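Long-range contact in pyruvate kinase 1 (Trypanosoma brucei brucei, PDB 4KCT), which catalyses the transfer of phosphate from phosphoenolpyruvate to ADP, yielding pyruvate and ATP, and also has an intrinsic oxaloacetate decarboxylase activity: residues I142-R152 with L162-L172. Numbering follows the deposited sequence.
Sequences IYVDDGVMTLR and LKCHVNNHHRL
With CG of Asn168 set between its backbone N and carbonyl carbon (chi1 54°), the amide turns back onto the backbone of Val148 to Thr150, and with His170 CG trans to the backbone N (chi1 -160°) the imidazole reaches the turn at Asp145. Regular antiparallel pairing holds at Arg152 and His165, joined by two backbone bonds; here Arg152, bent at chi3 (41°), lays NH1 over one face of the His165 ring, 3.3 Å from CG and offset toward the rim. Where the backbones part beyond Asn167, the Asn168 amide takes over: ND2 donates to Val148 O at 2.7 Å, close to the amide plane, while OD1 receives Thr150 N on a lone pair at 3.1 Å. Alongside, Thr150 OG1 donates to Asn167 OD1 at 2.9 Å, and Asn167 N bonds to Thr150 O. At the other end, His170 NE2 donates to Asp145 OD2 at 2.9 Å, in the ring plane and on the anti side of the carboxylate. Val148 CG1 covers a face of this imidazole, 3.3 Å from CE1. A water donates to both Asp145 OD2 and Arg171 O. Asp145 to Val148 form a type I' turn, with Val148 and Met149 facing Val144 as a classic beta bulge, and Asp146 O accepts a hydrogen bond from Arg308 NH1 of a second subunit. On the buried side, Met149 CE lies tightly against Leu172, 3.4 Å from CG; Phe102 touches both. The contact joins the 149-158/161-166 hairpin and the chain leaving it to the 145-148 turn, within the small B domain inserted in the barrel. Chemically, the Asn168 amide stands in for a peptide group as the backbones diverge, and the Asp145 carboxylate would be expected to favour protonated His170.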
ATOM      1  N   ILE A 142       4.358 -37.619  27.538  1.00 21.83           N
ATOM      2  CA  ILE A 142       3.710 -37.188  28.743  1.00 23.93           C
ATOM      3  C   ILE A 142       4.705 -36.377  29.533  1.00 22.91           C
ATOM      4  O   ILE A 142       5.828 -36.807  29.730  1.00 22.69           O
ATOM      5  CB  ILE A 142       3.249 -38.398  29.583  1.00 21.63           C
ATOM      6  CG1 ILE A 142       2.176 -39.186  28.823  1.00 23.30           C
ATOM      7  CG2 ILE A 142       2.743 -37.937  30.939  1.00 22.89           C
ATOM      8  CD1 ILE A 142       1.870 -40.562  29.421  1.00 24.97           C
ATOM      9  N   TYR A 143       4.296 -35.192  29.965  1.00 22.73           N
ATOM     10  CA  TYR A 143       5.156 -34.333  30.746  1.00 22.69           C
ATOM     11  C   TYR A 143       4.749 -34.450  32.199  1.00 25.73           C
ATOM     12  O   TYR A 143       3.553 -34.409  32.520  1.00 24.21           O
ATOM     13  CB  TYR A 143       4.997 -32.874  30.294  1.00 22.54           C
ATOM     14  CG  TYR A 143       5.570 -32.577  28.910  1.00 27.16           C
ATOM     15  CD1 TYR A 143       5.352 -31.333  28.292  1.00 26.30           C
ATOM     16  CD2 TYR A 143       6.366 -33.516  28.237  1.00 27.02           C
ATOM     17  CE1 TYR A 143       5.865 -31.055  27.021  1.00 28.22           C
ATOM     18  CE2 TYR A 143       6.838 -33.264  26.945  1.00 28.43           C
ATOM     19  CZ  TYR A 143       6.628 -32.016  26.364  1.00 32.68           C
ATOM     20  OH  TYR A 143       7.126 -31.753  25.094  1.00 32.39           O
ATOM     21  N   VAL A 144       5.730 -34.457  33.088  1.00 22.20           N
ATOM     22  CA  VAL A 144       5.446 -34.572  34.500  1.00 24.98           C
ATOM     23  C   VAL A 144       6.136 -33.444  35.266  1.00 27.56           C
ATOM     24  O   VAL A 144       7.253 -33.050  34.928  1.00 27.33           O
ATOM     25  CB  VAL A 144       5.888 -35.951  35.042  1.00 24.99           C
ATOM     26  CG1 VAL A 144       5.261 -36.219  36.398  1.00 23.32           C
ATOM     27  CG2 VAL A 144       5.523 -37.058  34.041  1.00 22.81           C
ATOM     28  N   ASP A 145       5.421 -32.872  36.236  1.00 26.28           N
ATOM     29  CA  ASP A 145       5.977 -31.895  37.141  1.00 31.07           C
ATOM     30  C   ASP A 145       6.276 -30.593  36.411  1.00 34.64           C
ATOM     31  O   ASP A 145       7.437 -30.230  36.202  1.00 32.97           O
ATOM     32  CB  ASP A 145       7.230 -32.439  37.830  1.00 33.08           C
ATOM     33  CG  ASP A 145       7.448 -31.825  39.186  1.00 37.38           C
ATOM     34  OD1 ASP A 145       6.647 -30.950  39.581  1.00 36.00           O
ATOM     35  OD2 ASP A 145       8.401 -32.225  39.869  1.00 39.67           O
ATOM     36  N   ASP A 146       5.226 -30.031  35.828  1.00 36.20           N
ATOM     37  CA  ASP A 146       5.327 -28.802  35.055  1.00 40.40           C
ATOM     38  C   ASP A 146       6.389 -28.888  33.976  1.00 35.21           C
ATOM     39  O   ASP A 146       7.127 -27.931  33.760  1.00 34.97           O
ATOM     40  CB  ASP A 146       5.599 -27.612  35.973  1.00 50.13           C
ATOM     41  CG  ASP A 146       4.328 -26.943  36.441  1.00 60.59           C
ATOM     42  OD1 ASP A 146       4.174 -25.730  36.204  1.00 80.56           O
ATOM     43  OD2 ASP A 146       3.458 -27.639  37.008  1.00 70.67           O
ATOM     44  N   GLY A 147       6.449 -30.033  33.297  1.00 31.07           N
ATOM     45  CA  GLY A 147       7.270 -30.185  32.106  1.00 31.61           C
ATOM     46  C   GLY A 147       8.694 -30.625  32.387  1.00 31.86           C
ATOM     47  O   GLY A 147       9.461 -30.860  31.461  1.00 32.53           O
ATOM     48  N   VAL A 148       9.050 -30.747  33.668  1.00 29.90           N
ATOM     49  CA  VAL A 148      10.452 -30.984  34.051  1.00 32.11           C
ATOM     50  C   VAL A 148      10.946 -32.383  33.695  1.00 32.40           C
ATOM     51  O   VAL A 148      12.092 -32.559  33.312  1.00 34.07           O
ATOM     52  CB  VAL A 148      10.714 -30.702  35.554  1.00 33.85           C
ATOM     53  CG1 VAL A 148      12.110 -31.175  35.939  1.00 37.06           C
ATOM     54  CG2 VAL A 148      10.563 -29.210  35.850  1.00 38.18           C
ATOM     55  N   MET A 149      10.102 -33.387  33.871  1.00 30.34           N
ATOM     56  CA  MET A 149      10.424 -34.706  33.372  1.00 29.49           C
ATOM     57  C   MET A 149       9.560 -34.995  32.177  1.00 28.41           C
ATOM     58  O   MET A 149       8.366 -34.688  32.181  1.00 31.00           O
ATOM     59  CB  MET A 149      10.195 -35.792  34.448  1.00 29.68           C
ATOM     60  CG  MET A 149      10.476 -37.202  33.922  1.00 33.59           C
ATOM     61  SD  MET A 149      10.346 -38.516  35.165  1.00 46.93           S
ATOM     62  CE  MET A 149       8.999 -37.928  36.111  1.00 28.44           C
ATOM     63  N   THR A 150      10.131 -35.638  31.172  1.00 26.40           N
ATOM     64  CA  THR A 150       9.346 -36.045  30.033  1.00 28.33           C
ATOM     65  C   THR A 150       9.466 -37.541  29.771  1.00 28.08           C
ATOM     66  O   THR A 150      10.524 -38.141  29.966  1.00 31.87           O
ATOM     67  CB  THR A 150       9.698 -35.246  28.761  1.00 32.75           C
ATOM     68  OG1 THR A 150      10.910 -35.737  28.231  1.00 38.36           O
ATOM     69  CG2 THR A 150       9.861 -33.756  29.071  1.00 29.76           C
ATOM     70  N   LEU A 151       8.334 -38.148  29.452  1.00 24.15           N
ATOM     71  CA  LEU A 151       8.268 -39.556  29.086  1.00 29.37           C
ATOM     72  C   LEU A 151       7.848 -39.645  27.640  1.00 29.83           C
ATOM     73  O   LEU A 151       6.953 -38.914  27.205  1.00 30.43           O
ATOM     74  CB  LEU A 151       7.216 -40.276  29.951  1.00 27.73           C
ATOM     75  CG  LEU A 151       7.279 -40.001  31.457  1.00 30.41           C
ATOM     76  CD1 LEU A 151       6.002 -40.492  32.142  1.00 36.62           C
ATOM     77  CD2 LEU A 151       8.469 -40.698  32.042  1.00 29.12           C
ATOM     78  N   ARG A 152       8.444 -40.581  26.910  1.00 29.64           N
ATOM     79  CA  ARG A 152       7.952 -40.949  25.596  1.00 27.75           C
ATOM     80  C   ARG A 152       7.132 -42.206  25.718  1.00 27.35           C
ATOM     81  O   ARG A 152       7.579 -43.185  26.312  1.00 27.64           O
ATOM     82  CB  ARG A 152       9.122 -41.203  24.638  1.00 32.41           C
ATOM     83  CG  ARG A 152       8.678 -41.670  23.252  1.00 37.39           C
ATOM     84  CD  ARG A 152       9.857 -41.741  22.282  1.00 43.51           C
ATOM     85  NE  ARG A 152      11.052 -42.298  22.914  1.00 45.96           N
ATOM     86  CZ  ARG A 152      11.367 -43.590  22.921  1.00 48.57           C
ATOM     87  NH1 ARG A 152      12.457 -44.006  23.552  1.00 51.62           N
ATOM     88  NH2 ARG A 152      10.597 -44.465  22.292  1.00 49.52           N
ATOM     89  N   LEU A 162       0.017 -47.594  29.753  1.00 23.75           N
ATOM     90  CA  LEU A 162       1.019 -47.273  28.759  1.00 24.75           C
ATOM     91  C   LEU A 162       2.403 -47.616  29.305  1.00 25.73           C
ATOM     92  O   LEU A 162       2.705 -47.367  30.476  1.00 27.77           O
ATOM     93  CB  LEU A 162       0.951 -45.783  28.399  1.00 25.08           C
ATOM     94  CG  LEU A 162      -0.399 -45.321  27.845  1.00 26.03           C
ATOM     95  CD1 LEU A 162      -0.401 -43.807  27.653  1.00 24.78           C
ATOM     96  CD2 LEU A 162      -0.697 -46.029  26.533  1.00 27.09           C
ATOM     97  N   LYS A 163       3.242 -48.185  28.454  1.00 23.78           N
ATOM     98  CA  LYS A 163       4.636 -48.354  28.774  1.00 27.24           C
ATOM     99  C   LYS A 163       5.418 -47.169  28.204  1.00 26.38           C
ATOM    100  O   LYS A 163       5.239 -46.804  27.036  1.00 27.20           O
ATOM    101  CB  LYS A 163       5.146 -49.667  28.175  1.00 29.58           C
ATOM    102  CG  LYS A 163       6.599 -49.963  28.484  1.00 37.10           C
ATOM    103  CD  LYS A 163       6.952 -51.407  28.127  1.00 46.47           C
ATOM    104  CE  LYS A 163       7.923 -51.461  26.953  1.00 53.04           C
ATOM    105  NZ  LYS A 163       7.228 -51.648  25.643  1.00 61.01           N
ATOM    106  N   CYS A 164       6.261 -46.555  29.033  1.00 25.76           N
ATOM    107  CA  CYS A 164       6.875 -45.258  28.693  1.00 25.23           C
ATOM    108  C   CYS A 164       8.389 -45.302  28.902  1.00 26.57           C
ATOM    109  O   CYS A 164       8.898 -46.082  29.707  1.00 29.36           O
ATOM    110  CB  CYS A 164       6.282 -44.133  29.551  1.00 25.64           C
ATOM    111  SG  CYS A 164       4.510 -43.855  29.298  1.00 30.60           S
ATOM    112  N   HIS A 165       9.092 -44.425  28.207  1.00 26.63           N
ATOM    113  CA  HIS A 165      10.538 -44.330  28.322  1.00 27.49           C
ATOM    114  C   HIS A 165      10.873 -43.021  28.973  1.00 28.34           C
ATOM    115  O   HIS A 165      10.468 -41.975  28.487  1.00 27.67           O
ATOM    116  CB  HIS A 165      11.153 -44.392  26.921  1.00 28.79           C
ATOM    117  CG  HIS A 165      12.638 -44.099  26.885  1.00 37.02           C
ATOM    118  ND1 HIS A 165      13.133 -42.836  26.881  1.00 37.66           N
ATOM    119  CD2 HIS A 165      13.742 -44.952  26.738  1.00 36.03           C
ATOM    120  CE1 HIS A 165      14.482 -42.881  26.768  1.00 40.45           C
ATOM    121  NE2 HIS A 165      14.851 -44.173  26.682  1.00 40.56           N
ATOM    122  N   VAL A 166      11.558 -43.067  30.108  1.00 27.47           N
ATOM    123  CA  VAL A 166      11.962 -41.829  30.805  1.00 28.56           C
ATOM    124  C   VAL A 166      13.091 -41.126  30.053  1.00 32.81           C
ATOM    125  O   VAL A 166      14.093 -41.761  29.701  1.00 32.00           O
ATOM    126  CB  VAL A 166      12.432 -42.132  32.236  1.00 26.94           C
ATOM    127  CG1 VAL A 166      13.024 -40.869  32.888  1.00 26.50           C
ATOM    128  CG2 VAL A 166      11.274 -42.686  33.060  1.00 24.52           C
ATOM    129  N   ASN A 167      12.942 -39.818  29.825  1.00 30.68           N
ATOM    130  CA  ASN A 167      13.908 -39.067  29.017  1.00 31.23           C
ATOM    131  C   ASN A 167      15.003 -38.412  29.826  1.00 36.38           C
ATOM    132  O   ASN A 167      16.085 -38.182  29.317  1.00 39.47           O
ATOM    133  CB  ASN A 167      13.221 -38.019  28.148  1.00 32.90           C
ATOM    134  CG  ASN A 167      12.452 -38.630  27.009  1.00 37.59           C
ATOM    135  OD1 ASN A 167      11.410 -38.111  26.609  1.00 49.02           O
ATOM    136  ND2 ASN A 167      12.867 -39.805  26.582  1.00 36.17           N
ATOM    137  N   ASN A 168      14.718 -38.068  31.073  1.00 32.37           N
ATOM    138  CA  ASN A 168      15.692 -37.323  31.862  1.00 38.17           C
ATOM    139  C   ASN A 168      15.635 -37.627  33.349  1.00 38.89           C
ATOM    140  O   ASN A 168      14.665 -38.218  33.830  1.00 37.80           O
ATOM    141  CB  ASN A 168      15.570 -35.816  31.600  1.00 39.98           C
ATOM    142  CG  ASN A 168      14.161 -35.293  31.811  1.00 42.57           C
ATOM    143  OD1 ASN A 168      13.217 -35.707  31.137  1.00 42.67           O
ATOM    144  ND2 ASN A 168      14.034 -34.304  32.673  1.00 45.87           N
ATOM    145  N   HIS A 169      16.720 -37.312  34.055  1.00 37.47           N
ATOM    146  CA  HIS A 169      16.794 -37.527  35.503  1.00 40.51           C
ATOM    147  C   HIS A 169      15.755 -36.679  36.185  1.00 36.95           C
ATOM    148  O   HIS A 169      15.632 -35.513  35.884  1.00 37.18           O
ATOM    149  CB  HIS A 169      18.190 -37.155  36.037  1.00 42.19           C
ATOM    150  CG  HIS A 169      19.255 -38.188  35.745  1.00 47.02           C
ATOM    151  ND1 HIS A 169      20.118 -38.071  34.710  1.00 51.97           N
ATOM    152  CD2 HIS A 169      19.601 -39.371  36.413  1.00 53.94           C
ATOM    153  CE1 HIS A 169      20.977 -39.116  34.719  1.00 49.38           C
ATOM    154  NE2 HIS A 169      20.663 -39.908  35.760  1.00 50.68           N
ATOM    155  N   HIS A 170      14.992 -37.270  37.102  1.00 32.16           N
ATOM    156  CA  HIS A 170      14.057 -36.515  37.924  1.00 29.58           C
ATOM    157  C   HIS A 170      13.614 -37.301  39.129  1.00 28.38           C
ATOM    158  O   HIS A 170      13.550 -38.529  39.091  1.00 28.98           O
ATOM    159  CB  HIS A 170      12.846 -36.082  37.109  1.00 33.32           C
ATOM    160  CG  HIS A 170      12.088 -34.930  37.718  1.00 35.20           C
ATOM    161  ND1 HIS A 170      12.697 -33.794  38.122  1.00 34.34           N
ATOM    162  CD2 HIS A 170      10.751 -34.807  38.088  1.00 33.33           C
ATOM    163  CE1 HIS A 170      11.792 -32.981  38.693  1.00 35.87           C
ATOM    164  NE2 HIS A 170      10.595 -33.576  38.622  1.00 30.39           N
ATOM    165  N   ARG A 171      13.267 -36.584  40.196  1.00 27.49           N
ATOM    166  CA  ARG A 171      12.712 -37.186  41.412  1.00 31.04           C
ATOM    167  C   ARG A 171      11.264 -36.747  41.535  1.00 31.38           C
ATOM    168  O   ARG A 171      10.980 -35.547  41.579  1.00 30.44           O
ATOM    169  CB  ARG A 171      13.484 -36.694  42.657  1.00 31.49           C
ATOM    170  CG  ARG A 171      13.047 -37.381  43.949  1.00 37.82           C
ATOM    171  CD  ARG A 171      13.877 -36.928  45.154  1.00 39.75           C
ATOM    172  NE  ARG A 171      13.526 -35.572  45.559  1.00 43.15           N
ATOM    173  CZ  ARG A 171      12.723 -35.274  46.578  1.00 39.32           C
ATOM    174  NH1 ARG A 171      12.261 -36.229  47.375  1.00 39.07           N
ATOM    175  NH2 ARG A 171      12.437 -34.013  46.838  1.00 40.15           N
ATOM    176  N   LEU A 172      10.341 -37.697  41.509  1.00 26.79           N
ATOM    177  CA  LEU A 172       8.935 -37.362  41.684  1.00 28.65           C
ATOM    178  C   LEU A 172       8.555 -37.476  43.154  1.00 27.76           C
ATOM    179  O   LEU A 172       8.909 -38.442  43.806  1.00 31.43           O
ATOM    180  CB  LEU A 172       8.048 -38.293  40.839  1.00 26.91           C
ATOM    181  CG  LEU A 172       8.057 -38.047  39.336  1.00 29.70           C
ATOM    182  CD1 LEU A 172       7.016 -38.940  38.659  1.00 28.60           C
ATOM    183  CD2 LEU A 172       7.784 -36.574  39.044  1.00 29.07           C
TER
HETATM  184  O   HOH W   1       8.644 -33.873  42.024  1.00 36.76           O
HETATM  185  O   HOH W   2      12.972 -40.825  24.133  1.00 52.08           O